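Long-range contacts in alpha-l-arabinofuranosidase (Gibberella zeae, PDB 2W5O), which hydrolyses terminal non-reducing alpha-L-arabinofuranosyl linkages, probably in arabinan or related arabinose-containing glycans: residues 8-13 with 356-361; 156-161 with 213-218; 225-230 with 246-251; 296-301 with 319-324. One frame throughout, in Å; residues are numbered along the deposited sequence. Where two conformers were deposited one is given.

Interaction 1: 8-13 with 356-361; sequences GKTFSN and ASVVRL. With SO4 (sulfate ion), chain H.
Closure of a six-bladed beta-propeller by a strand from the opposite terminus, the molecular Velcro, is exemplified where Phe11 pairs with Val358. The start of the chain adds the outermost strand to a blade whose other strands come from its end. Phe11 N donates to Val358 O at 3.0 Å, and Val358 N returns a bond to Phe11 O at 2.8 Å, making an antiparallel hydrogen-bonded pair. With CG of Phe11 lodged between its own N and carbonyl carbon (chi1 59°), the ring lies over the neighbouring strand: Val358 CB stands 4.0 Å from the ring centroid, only 18° off the normal, and Ala356 O meets the ring edge. Further along, Asn13 N points almost straight at Ser357 OG (2.9 Å, 171°), a hydroxyl also bonded to Gln319. At the other end a sulfate, probably from the crystallisation liquor, bridges the two segments. Backbone N of Lys9 and of Thr10 grip it from one segment. Arg360, whose NH1 is anchored by salt bridges to Asp333 and Asp335, presents its guanidinium edge from the other. Thr10 OG1 donates to sulfate O1 at 2.7 Å, and Arg360 NE to sulfate O4 at 2.9 Å.

Interaction 2: 156-161 with 213-218; sequences EPFLMT and PTVAKL. With AHR (alpha-L-arabinofuranose), chain B.
The strands bearing Phe158 and Thr214 run nearly parallel, 16° apart, with their axes 6.9 Å from each other at closest approach, so side chains and a water, not direct backbone bonds, join them. They are the first strands of two consecutive blades of the six-bladed beta-propeller, and the contact illustrates how such blades pack around a shared centre. Phe158 has the largest share of the buried surface. With CG swung opposite its backbone N (chi1 -177°), its ring spreads flat against the facing strand, and Thr214 CA sits over the middle of one face, 3.9 Å from the centroid in a CH-pi contact. The methyl carbon CG2 of Thr214 lies 3.6 Å from Phe158 CD1, while Val215 N lies over the same ring, 3.5 Å from Phe158 CE2. The hydroxyl of Thr214 is engaged by Val278 N of the next blade. Beyond the ring, selenomethionine Met160 crosses Val215 at about a right angle and sets its SE 3.5 Å from Val215 CG1. At the end nearer the sugar, a water bridges the two strands by donating to both Pro213 O, at 2.7 Å, and Glu156 O, at 3.0 Å. Here the strand reaches the sugar. Glu156 OE1, also bonded to Ser171 OG, helps bind the arabinofuranose together with Glu228 and Gln181. The sugar's O2 donates to Glu156 OE1 at 2.8 Å, while Glu156 OE2 lies beside the sugar's C1 and O4.

Interaction 3: 225-230 with 246-251; sequences YVYEYG and YYRLSK. With AHR (alpha-L-arabinofuranose), chain B.
Tyr229 and Tyr246 form a T-shaped aromatic pair beside the antiparallel pairing of the second and third strands of one propeller blade. The edge of Tyr229 is aimed at the face of Tyr246, its CD2 above the ring centre; the centroids are 5.0 Å apart and the planes meet at 77°. Next to them, Tyr227 N donates to Tyr246 O at 3.0 Å, and Tyr246 N answers to Tyr227 O. Tyr225 and Arg248 make the second such hydrogen-bonded pair. Between the two, Val226 CG2 meets Tyr247 CB at 3.8 Å on the other face of the sheet. A chi1 of 57° folds the Tyr227 ring back over the partner strand, so that Tyr246 O lies above its face toward the rim. The phenol tip thereby meets an extended Arg248, whose NE donates to Tyr227 OH at 3.1 Å (158°), close to the guanidinium plane. One shell further out, Tyr203 OH bonds both Tyr227 OH and Arg248 NH2, while Phe256 O takes Arg248 NH1, fixing the rotation of that group. Glu228, pointing away from the neighbouring strand, belongs to the sugar-binding site, probably the active site: Ser275 N steadies its OE1, and arabinofuranose O1 donates to Glu228 OE2 at 2.6 Å.

Interaction 4: 296-301 with 319-324; sequences TRSEIF and QPTAYT. With AHR (alpha-L-arabinofuranose), chain B.
Thr321 is the residue most covered here, and it works as a small wedge set against the backbone of Thr296, Arg297 and Ser298. Its two branches divide the task. The methyl, placed opposite the threonine's own N by a chi1 of -61°, brings CG2 to 3.6 Å from Thr296 C, while the hydroxyl rests against the next peptide, with OG1 3.1 Å from Arg297 C. Thr321 OG1 also lies 3.0 Å from Ser298 N, but the angle is too poor for a hydrogen bond, so this is a packing contact between polar atoms. Ser298 replies with its CB, 3.5 Å from Thr321 OG1, and the same carbon faces Gln319 O. Thr296 turns its side chain away and secures OG1 on Ala273 O. In the six-bladed beta-propeller the chain from Thr296 runs into the strand that holds Ile300 and Phe301, and residues 319-324 belong to the crossing from the last strand of that blade to the first of the next. A water links them, accepting from Ala322 N at 3.0 Å and probably donating to Arg297 O. The first segment is braced internally by a side-on, two-nitrogen salt bridge, nearly straight in both bonds: Arg297 NE to Glu299 OE1 at 3.0 Å and Arg297 NH2 to Glu299 OE2 at 2.8 Å, each oxygen met on its syn side. The second is tied down by Gln319, whose NE2 is bonded to Ser355, and by Thr324 N on Ser275 OG. Between these anchors the loop carries Tyr323 inward, its OH 3.1 Å from arabinofuranose O4.

Overall arrangement
Interaction 1 joins the two ends of the chain and encloses the other three, which follow in series: a closed ring of six four-stranded blades around a sugar-binding centre. Interactions 2 and 3, with centres about 11 Å apart, share the sheet of strands 209-217 and 223-230 and are stitched together where Thr214 O meets Val226 N at 2.8 Å. Interaction 4 lies about 18 to 19 Å from either centre, yet interactions 2, 3 and 4 all reach the same arabinofuranose, from different blades and an inter-blade loop. Interaction 1 stays clear of interactions 2 and 3, but touches 4 where Ser357 OG approaches Gln319 OE1 to 2.7 Å, linking ring closure to a loop that reaches the sugar.

Interaction 1: 8-13 with 356-361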
# COMPACT_ATOMS: atom_id res chain seq x y z
N GLY A 8 -20.13 19.21 6.41
CA GLY A 8 -19.18 18.41 7.24
C GLY A 8 -18.16 17.79 6.30
O GLY A 8 -18.48 17.48 5.13
N LYS A 9 -16.92 17.63 6.78
CA LYS A 9 -15.89 16.97 5.99
C LYS A 9 -15.76 15.49 6.36
O LYS A 9 -15.17 14.70 5.61
CB LYS A 9 -14.54 17.67 6.19
CG LYS A 9 -14.53 19.18 5.94
CD LYS A 9 -14.44 19.47 4.45
CE LYS A 9 -13.64 20.73 4.19
NZ LYS A 9 -12.46 20.42 3.32
N THR A 10 -16.28 15.11 7.53
CA THR A 10 -16.20 13.74 7.97
C THR A 10 -17.43 12.93 7.57
O THR A 10 -18.50 13.48 7.35
CB THR A 10 -16.06 13.67 9.49
OG1 THR A 10 -17.15 14.35 10.07
CG2 THR A 10 -14.76 14.36 9.96
N PHE A 11 -17.25 11.61 7.45
CA PHE A 11 -18.29 10.66 7.01
C PHE A 11 -17.84 9.25 7.28
O PHE A 11 -16.64 8.96 7.31
CB PHE A 11 -18.67 10.83 5.53
CG PHE A 11 -17.53 10.66 4.58
CD1 PHE A 11 -17.07 9.39 4.27
CD2 PHE A 11 -16.95 11.76 3.95
CE1 PHE A 11 -16.05 9.21 3.36
CE2 PHE A 11 -15.92 11.60 3.05
CZ PHE A 11 -15.47 10.31 2.74
N SER A 12 -18.80 8.36 7.51
CA SER A 12 -18.48 6.99 7.79
C SER A 12 -19.08 6.05 6.76
O SER A 12 -20.20 6.26 6.31
CB SER A 12 -18.98 6.62 9.17
OG SER A 12 -18.48 7.55 10.09
N ASN A 13 -18.29 5.06 6.36
CA ASN A 13 -18.74 3.94 5.56
C ASN A 13 -19.46 4.35 4.30
O ASN A 13 -20.51 3.81 3.98
CB ASN A 13 -19.66 3.07 6.39
CG ASN A 13 -19.03 2.68 7.69
OD1 ASN A 13 -19.48 3.12 8.76
ND2 ASN A 13 -17.96 1.89 7.62
N ALA A 356 -14.97 3.79 2.20
CA ALA A 356 -14.09 4.69 2.94
C ALA A 356 -14.84 5.48 4.00
O ALA A 356 -16.08 5.69 3.90
CB ALA A 356 -13.39 5.66 1.97
N SER A 357 -14.09 5.93 4.99
CA SER A 357 -14.55 6.88 5.99
C SER A 357 -13.51 7.97 6.08
O SER A 357 -12.30 7.71 5.91
CB SER A 357 -14.60 6.23 7.36
OG SER A 357 -15.55 5.17 7.43
N VAL A 358 -13.97 9.19 6.35
CA VAL A 358 -13.10 10.27 6.75
C VAL A 358 -13.37 10.64 8.21
O VAL A 358 -14.50 11.03 8.58
CB VAL A 358 -13.24 11.51 5.83
CG1 VAL A 358 -12.49 12.73 6.45
CG2 VAL A 358 -12.71 11.18 4.46
N VAL A 359 -12.35 10.50 9.05
CA VAL A 359 -12.41 10.97 10.44
C VAL A 359 -11.47 12.13 10.77
O VAL A 359 -10.52 12.42 10.04
CB VAL A 359 -12.11 9.82 11.42
CG1 VAL A 359 -12.99 8.62 11.11
CG2 VAL A 359 -10.61 9.44 11.36
N ARG A 360 -11.73 12.79 11.90
CA ARG A 360 -10.80 13.78 12.45
C ARG A 360 -10.00 13.14 13.56
O ARG A 360 -10.56 12.62 14.52
CB ARG A 360 -11.55 14.99 13.04
CG ARG A 360 -11.66 16.13 12.09
CD ARG A 360 -12.48 17.35 12.63
NE ARG A 360 -12.95 18.07 11.45
CZ ARG A 360 -12.15 18.77 10.66
NH1 ARG A 360 -10.87 18.90 10.99
NH2 ARG A 360 -12.63 19.38 9.57
N LEU A 361 -8.68 13.21 13.44
CA LEU A 361 -7.81 12.70 14.48
C LEU A 361 -8.07 13.34 15.84
O LEU A 361 -8.02 12.67 16.87
CB LEU A 361 -6.36 12.90 14.06
CG LEU A 361 -5.93 11.88 12.99
CD1 LEU A 361 -4.57 12.25 12.44
CD2 LEU A 361 -5.93 10.46 13.55
S SO4 H . -16.52 17.99 10.30
O1 SO4 H . -17.54 17.03 9.86
O2 SO4 H . -15.59 18.30 9.21
O3 SO4 H . -17.17 19.26 10.60
O4 SO4 H . -15.75 17.47 11.45
O HOH W 1 -16.29 9.43 10.25

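Interaction 2: 156-161 with 213-218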
# COMPACT_ATOMS: atom_id res chain seq x y z
N GLU A 156 3.37 -6.22 -4.68
CA GLU A 156 3.14 -5.14 -3.73
C GLU A 156 4.01 -3.89 -3.86
O GLU A 156 4.68 -3.48 -2.90
CB GLU A 156 3.21 -5.74 -2.30
CG GLU A 156 2.08 -6.74 -2.04
CD GLU A 156 2.43 -7.85 -1.04
OE1 GLU A 156 3.59 -7.93 -0.59
OE2 GLU A 156 1.53 -8.66 -0.74
N PRO A 157 3.97 -3.21 -5.03
CA PRO A 157 4.78 -1.99 -5.19
C PRO A 157 4.35 -0.83 -4.32
O PRO A 157 3.18 -0.64 -4.05
CB PRO A 157 4.59 -1.60 -6.65
CG PRO A 157 3.26 -2.23 -7.04
CD PRO A 157 3.13 -3.49 -6.22
N PHE A 158 5.32 -0.06 -3.87
CA PHE A 158 5.02 1.15 -3.12
C PHE A 158 6.06 2.20 -3.55
O PHE A 158 7.27 1.92 -3.53
CB PHE A 158 5.10 0.94 -1.60
CG PHE A 158 4.72 2.18 -0.82
CD1 PHE A 158 3.39 2.44 -0.51
CD2 PHE A 158 5.68 3.15 -0.48
CE1 PHE A 158 3.02 3.62 0.19
CE2 PHE A 158 5.33 4.32 0.18
CZ PHE A 158 3.99 4.57 0.53
N LEU A 159 5.58 3.39 -3.94
CA LEU A 159 6.44 4.42 -4.54
C LEU A 159 6.65 5.61 -3.62
O LEU A 159 5.74 6.04 -2.91
CB LEU A 159 5.82 4.93 -5.84
CG LEU A 159 5.74 3.96 -7.03
CD1 LEU A 159 4.63 4.40 -7.98
CD2 LEU A 159 7.09 3.87 -7.75
N MSE A 160 7.86 6.16 -3.66
CA MSE A 160 8.14 7.37 -2.93
C MSE A 160 9.37 8.01 -3.53
O MSE A 160 10.30 7.33 -3.96
CB MSE A 160 8.39 7.06 -1.45
CG MSE A 160 8.41 8.30 -0.53
SE MSE A 160 9.05 7.82 1.25
CE MSE A 160 10.90 7.38 0.77
N THR A 161 9.37 9.34 -3.53
CA THR A 161 10.51 10.10 -3.99
C THR A 161 11.54 10.28 -2.88
O THR A 161 11.18 10.43 -1.72
CB THR A 161 10.05 11.50 -4.35
OG1 THR A 161 9.25 11.42 -5.54
CG2 THR A 161 11.22 12.40 -4.62
N PRO A 213 5.60 -3.47 2.10
CA PRO A 213 6.29 -2.26 2.54
C PRO A 213 5.51 -1.01 2.25
O PRO A 213 5.02 -0.75 1.13
CB PRO A 213 7.60 -2.28 1.73
CG PRO A 213 7.22 -2.92 0.46
CD PRO A 213 6.13 -3.96 0.82
N THR A 214 5.36 -0.21 3.29
CA THR A 214 4.98 1.15 3.03
C THR A 214 5.86 2.06 3.87
O THR A 214 6.44 1.62 4.86
CB THR A 214 3.52 1.44 3.36
OG1 THR A 214 3.29 1.17 4.77
CG2 THR A 214 2.60 0.59 2.51
N VAL A 215 5.92 3.33 3.47
CA VAL A 215 6.91 4.26 4.00
C VAL A 215 6.31 5.64 4.20
O VAL A 215 5.43 6.05 3.44
CB VAL A 215 8.09 4.37 3.01
CG1 VAL A 215 9.23 5.18 3.61
CG2 VAL A 215 8.57 2.98 2.55
N ALA A 216 6.76 6.36 5.22
CA ALA A 216 6.37 7.76 5.42
C ALA A 216 7.51 8.60 5.96
O ALA A 216 8.37 8.10 6.74
CB ALA A 216 5.12 7.88 6.34
N LYS A 217 7.52 9.87 5.56
CA LYS A 217 8.54 10.81 5.94
C LYS A 217 8.16 11.51 7.24
O LYS A 217 7.02 12.01 7.37
CB LYS A 217 8.72 11.89 4.88
CG LYS A 217 10.01 12.67 5.11
CD LYS A 217 10.32 13.66 4.00
CE LYS A 217 11.78 14.07 4.24
NZ LYS A 217 12.14 15.35 3.58
N LEU A 218 9.11 11.55 8.17
CA LEU A 218 8.88 12.15 9.48
C LEU A 218 9.49 13.58 9.55
O LEU A 218 10.33 13.93 8.73
CB LEU A 218 9.47 11.25 10.54
CG LEU A 218 8.95 9.81 10.63
CD1 LEU A 218 9.59 9.14 11.86
CD2 LEU A 218 7.46 9.76 10.71
O5 AHR B . -0.34 -12.89 -1.68
C5 AHR B . 0.82 -12.08 -1.63
C4 AHR B . 1.32 -12.22 -0.22
O4 AHR B . 0.55 -11.32 0.59
C3 AHR B . 2.76 -11.75 -0.13
O3 AHR B . 3.63 -12.85 -0.34
C2 AHR B . 2.82 -11.15 1.28
O2 AHR B . 3.79 -10.08 1.22
C1 AHR B . 1.37 -10.71 1.60
O1 AHR B . 0.69 -10.95 2.86
O HOH W 2 3.50 -2.30 -0.45

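Interaction 3: 225-230 with 246-251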
# COMPACT_ATOMS: atom_id res chain seq x y z
N TYR A 225 9.58 2.95 7.94
CA TYR A 225 9.40 1.91 6.94
C TYR A 225 8.63 0.79 7.66
O TYR A 225 9.10 0.29 8.69
CB TYR A 225 10.80 1.39 6.58
CG TYR A 225 10.81 0.21 5.64
CD1 TYR A 225 10.63 0.38 4.29
CD2 TYR A 225 11.05 -1.08 6.11
CE1 TYR A 225 10.66 -0.71 3.41
CE2 TYR A 225 11.10 -2.17 5.25
CZ TYR A 225 10.90 -1.97 3.91
OH TYR A 225 10.93 -3.04 3.04
N VAL A 226 7.42 0.49 7.20
CA VAL A 226 6.54 -0.40 7.93
C VAL A 226 6.23 -1.62 7.07
O VAL A 226 6.15 -1.52 5.85
CB VAL A 226 5.25 0.34 8.30
CG1 VAL A 226 4.17 -0.60 8.98
CG2 VAL A 226 5.66 1.52 9.18
N TYR A 227 6.10 -2.77 7.72
CA TYR A 227 5.93 -4.01 6.95
C TYR A 227 5.38 -5.09 7.89
O TYR A 227 5.37 -4.91 9.13
CB TYR A 227 7.26 -4.45 6.33
CG TYR A 227 8.39 -4.65 7.33
CD1 TYR A 227 8.66 -5.91 7.88
CD2 TYR A 227 9.19 -3.57 7.76
CE1 TYR A 227 9.70 -6.10 8.84
CE2 TYR A 227 10.21 -3.75 8.70
CZ TYR A 227 10.47 -5.01 9.22
OH TYR A 227 11.50 -5.17 10.12
N GLU A 228 4.86 -6.18 7.34
CA GLU A 228 4.44 -7.28 8.21
C GLU A 228 5.62 -8.23 8.28
O GLU A 228 6.25 -8.49 7.28
CB GLU A 228 3.19 -7.99 7.66
CG GLU A 228 3.41 -8.69 6.33
CD GLU A 228 2.14 -9.39 5.76
OE1 GLU A 228 1.02 -9.22 6.31
OE2 GLU A 228 2.27 -10.10 4.74
N TYR A 229 5.93 -8.75 9.46
CA TYR A 229 7.06 -9.65 9.60
C TYR A 229 6.51 -11.08 9.68
O TYR A 229 6.27 -11.60 10.80
CB TYR A 229 7.80 -9.29 10.88
CG TYR A 229 9.03 -10.11 11.24
CD1 TYR A 229 9.39 -11.25 10.53
CD2 TYR A 229 9.80 -9.75 12.34
CE1 TYR A 229 10.51 -12.00 10.89
CE2 TYR A 229 10.92 -10.48 12.70
CZ TYR A 229 11.26 -11.61 11.97
OH TYR A 229 12.36 -12.34 12.32
N GLY A 230 6.28 -11.70 8.52
CA GLY A 230 5.83 -13.12 8.47
C GLY A 230 6.89 -13.97 9.16
O GLY A 230 8.07 -13.89 8.80
N TYR A 246 5.99 -4.59 12.03
CA TYR A 246 7.27 -4.11 12.52
C TYR A 246 7.60 -2.87 11.68
O TYR A 246 6.98 -2.65 10.62
CB TYR A 246 8.36 -5.18 12.32
CG TYR A 246 8.51 -6.16 13.45
CD1 TYR A 246 7.48 -7.05 13.78
CD2 TYR A 246 9.68 -6.20 14.20
CE1 TYR A 246 7.63 -7.95 14.82
CE2 TYR A 246 9.84 -7.10 15.24
CZ TYR A 246 8.81 -7.97 15.54
OH TYR A 246 8.98 -8.87 16.57
N TYR A 247 8.54 -2.07 12.16
CA TYR A 247 9.03 -0.93 11.42
C TYR A 247 10.51 -0.65 11.71
O TYR A 247 11.08 -1.16 12.68
CB TYR A 247 8.18 0.29 11.73
CG TYR A 247 8.25 0.71 13.17
CD1 TYR A 247 9.08 1.76 13.57
CD2 TYR A 247 7.48 0.08 14.13
CE1 TYR A 247 9.14 2.18 14.90
CE2 TYR A 247 7.55 0.47 15.48
CZ TYR A 247 8.38 1.52 15.85
OH TYR A 247 8.45 1.90 17.18
N ARG A 248 11.10 0.18 10.85
CA ARG A 248 12.47 0.63 10.97
C ARG A 248 12.53 2.13 10.68
O ARG A 248 11.64 2.68 10.04
CB ARG A 248 13.38 -0.11 9.97
CG ARG A 248 13.40 -1.64 10.22
CD ARG A 248 14.23 -2.41 9.15
NE ARG A 248 14.21 -3.84 9.44
CZ ARG A 248 15.18 -4.70 9.12
NH1 ARG A 248 16.29 -4.28 8.51
NH2 ARG A 248 15.04 -5.98 9.43
N LEU A 249 13.57 2.80 11.16
CA LEU A 249 13.68 4.25 10.99
C LEU A 249 15.04 4.53 10.35
O LEU A 249 16.06 3.90 10.71
CB LEU A 249 13.59 4.96 12.35
CG LEU A 249 12.31 4.75 13.18
CD1 LEU A 249 12.44 5.24 14.65
CD2 LEU A 249 11.14 5.47 12.50
N SER A 250 15.08 5.45 9.41
CA SER A 250 16.34 5.72 8.72
C SER A 250 16.30 7.09 8.08
O SER A 250 15.25 7.48 7.57
CB SER A 250 16.63 4.65 7.65
OG SER A 250 17.87 4.91 6.98
N LYS A 251 17.41 7.82 8.16
CA LYS A 251 17.48 9.15 7.56
C LYS A 251 17.55 8.99 6.04
O LYS A 251 17.11 9.86 5.28
CB LYS A 251 18.71 9.89 8.09
CG LYS A 251 18.94 11.25 7.47
CD LYS A 251 19.24 12.32 8.58
CE LYS A 251 18.27 12.15 9.76
NZ LYS A 251 18.42 13.26 10.73
O5 AHR B . -0.34 -12.89 -1.68
C5 AHR B . 0.82 -12.08 -1.63
C4 AHR B . 1.32 -12.22 -0.22
O4 AHR B . 0.55 -11.32 0.59
C3 AHR B . 2.76 -11.75 -0.13
O3 AHR B . 3.63 -12.85 -0.34
C2 AHR B . 2.82 -11.15 1.28
O2 AHR B . 3.79 -10.08 1.22
C1 AHR B . 1.37 -10.71 1.60
O1 AHR B . 0.69 -10.95 2.86

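Interaction 4: 296-301 with 319-324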
# COMPACT_ATOMS: atom_id res chain seq x y z
N THR A 296 -5.86 -6.95 10.20
CA THR A 296 -6.64 -7.86 11.03
C THR A 296 -7.33 -7.15 12.20
O THR A 296 -7.90 -7.81 13.05
CB THR A 296 -5.76 -8.96 11.62
OG1 THR A 296 -4.76 -8.34 12.43
CG2 THR A 296 -5.07 -9.70 10.49
N ARG A 297 -7.28 -5.81 12.26
CA ARG A 297 -8.05 -5.08 13.28
C ARG A 297 -8.65 -3.82 12.72
O ARG A 297 -8.15 -3.25 11.77
CB ARG A 297 -7.19 -4.65 14.47
CG ARG A 297 -6.08 -5.56 14.84
CD ARG A 297 -6.14 -6.06 16.26
NE ARG A 297 -6.96 -5.24 17.16
CZ ARG A 297 -7.22 -5.61 18.41
NH1 ARG A 297 -6.71 -6.73 18.83
NH2 ARG A 297 -7.98 -4.90 19.22
N SER A 298 -9.69 -3.33 13.36
CA SER A 298 -10.34 -2.13 12.89
C SER A 298 -9.72 -0.82 13.38
O SER A 298 -9.90 0.20 12.73
CB SER A 298 -11.83 -2.16 13.26
OG SER A 298 -11.96 -2.09 14.68
N GLU A 299 -8.96 -0.86 14.48
CA GLU A 299 -8.41 0.38 15.07
C GLU A 299 -7.29 1.01 14.22
O GLU A 299 -6.80 0.39 13.27
CB GLU A 299 -7.94 0.15 16.51
CG GLU A 299 -9.04 -0.47 17.41
CD GLU A 299 -8.85 -1.98 17.57
OE1 GLU A 299 -8.29 -2.62 16.64
OE2 GLU A 299 -9.25 -2.52 18.63
N ILE A 300 -6.94 2.26 14.52
CA ILE A 300 -5.72 2.85 14.02
C ILE A 300 -4.71 2.95 15.17
O ILE A 300 -5.09 3.01 16.37
CB ILE A 300 -5.93 4.26 13.41
CG1 ILE A 300 -6.53 5.26 14.42
CG2 ILE A 300 -6.86 4.18 12.20
CD1 ILE A 300 -6.65 6.67 13.82
N PHE A 301 -3.44 3.01 14.81
CA PHE A 301 -2.37 3.01 15.77
C PHE A 301 -1.54 4.26 15.50
O PHE A 301 -1.24 4.55 14.35
CB PHE A 301 -1.54 1.72 15.68
CG PHE A 301 -2.36 0.48 16.00
CD1 PHE A 301 -2.39 -0.02 17.29
CD2 PHE A 301 -3.17 -0.12 15.04
CE1 PHE A 301 -3.18 -1.13 17.63
CE2 PHE A 301 -3.97 -1.24 15.36
CZ PHE A 301 -3.97 -1.74 16.67
N GLN A 319 -14.58 2.75 10.33
CA GLN A 319 -14.27 1.93 9.14
C GLN A 319 -13.89 0.49 9.56
O GLN A 319 -13.10 0.27 10.48
CB GLN A 319 -13.17 2.61 8.31
CG GLN A 319 -12.82 1.97 6.95
CD GLN A 319 -13.94 2.11 5.91
OE1 GLN A 319 -14.81 2.99 6.01
NE2 GLN A 319 -13.93 1.24 4.91
N PRO A 320 -14.47 -0.50 8.88
CA PRO A 320 -14.27 -1.90 9.27
C PRO A 320 -12.88 -2.46 8.90
O PRO A 320 -12.18 -1.91 8.03
CB PRO A 320 -15.35 -2.65 8.48
CG PRO A 320 -15.70 -1.78 7.34
CD PRO A 320 -15.24 -0.35 7.64
N THR A 321 -12.51 -3.55 9.56
CA THR A 321 -11.29 -4.30 9.24
C THR A 321 -11.27 -4.73 7.77
O THR A 321 -12.31 -5.15 7.22
CB THR A 321 -11.19 -5.53 10.12
OG1 THR A 321 -11.15 -5.11 11.48
CG2 THR A 321 -9.94 -6.35 9.79
N ALA A 322 -10.11 -4.61 7.14
CA ALA A 322 -9.94 -5.06 5.76
C ALA A 322 -8.48 -5.33 5.45
O ALA A 322 -7.59 -4.68 6.00
CB ALA A 322 -10.45 -4.00 4.80
N TYR A 323 -8.26 -6.24 4.52
CA TYR A 323 -6.89 -6.55 4.00
C TYR A 323 -6.23 -5.32 3.39
O TYR A 323 -6.81 -4.64 2.51
CB TYR A 323 -6.96 -7.65 2.94
CG TYR A 323 -5.61 -8.12 2.47
CD1 TYR A 323 -4.77 -8.79 3.34
CD2 TYR A 323 -5.20 -7.94 1.15
CE1 TYR A 323 -3.53 -9.27 2.95
CE2 TYR A 323 -3.94 -8.43 0.72
CZ TYR A 323 -3.13 -9.09 1.63
OH TYR A 323 -1.90 -9.57 1.24
N THR A 324 -5.05 -5.01 3.92
CA THR A 324 -4.29 -3.83 3.48
C THR A 324 -5.09 -2.52 3.45
O THR A 324 -4.91 -1.70 2.55
CB THR A 324 -3.51 -4.09 2.15
OG1 THR A 324 -2.53 -3.07 2.00
CG2 THR A 324 -4.43 -4.17 0.88
O5 AHR B . -0.34 -12.89 -1.68
C5 AHR B . 0.82 -12.08 -1.63
C4 AHR B . 1.32 -12.22 -0.22
O4 AHR B . 0.55 -11.32 0.59
C3 AHR B . 2.76 -11.75 -0.13
O3 AHR B . 3.63 -12.85 -0.34
C2 AHR B . 2.82 -11.15 1.28
O2 AHR B . 3.79 -10.08 1.22
C1 AHR B . 1.37 -10.71 1.60
O1 AHR B . 0.69 -10.95 2.86
O HOH W 3 -8.25 -2.97 8.89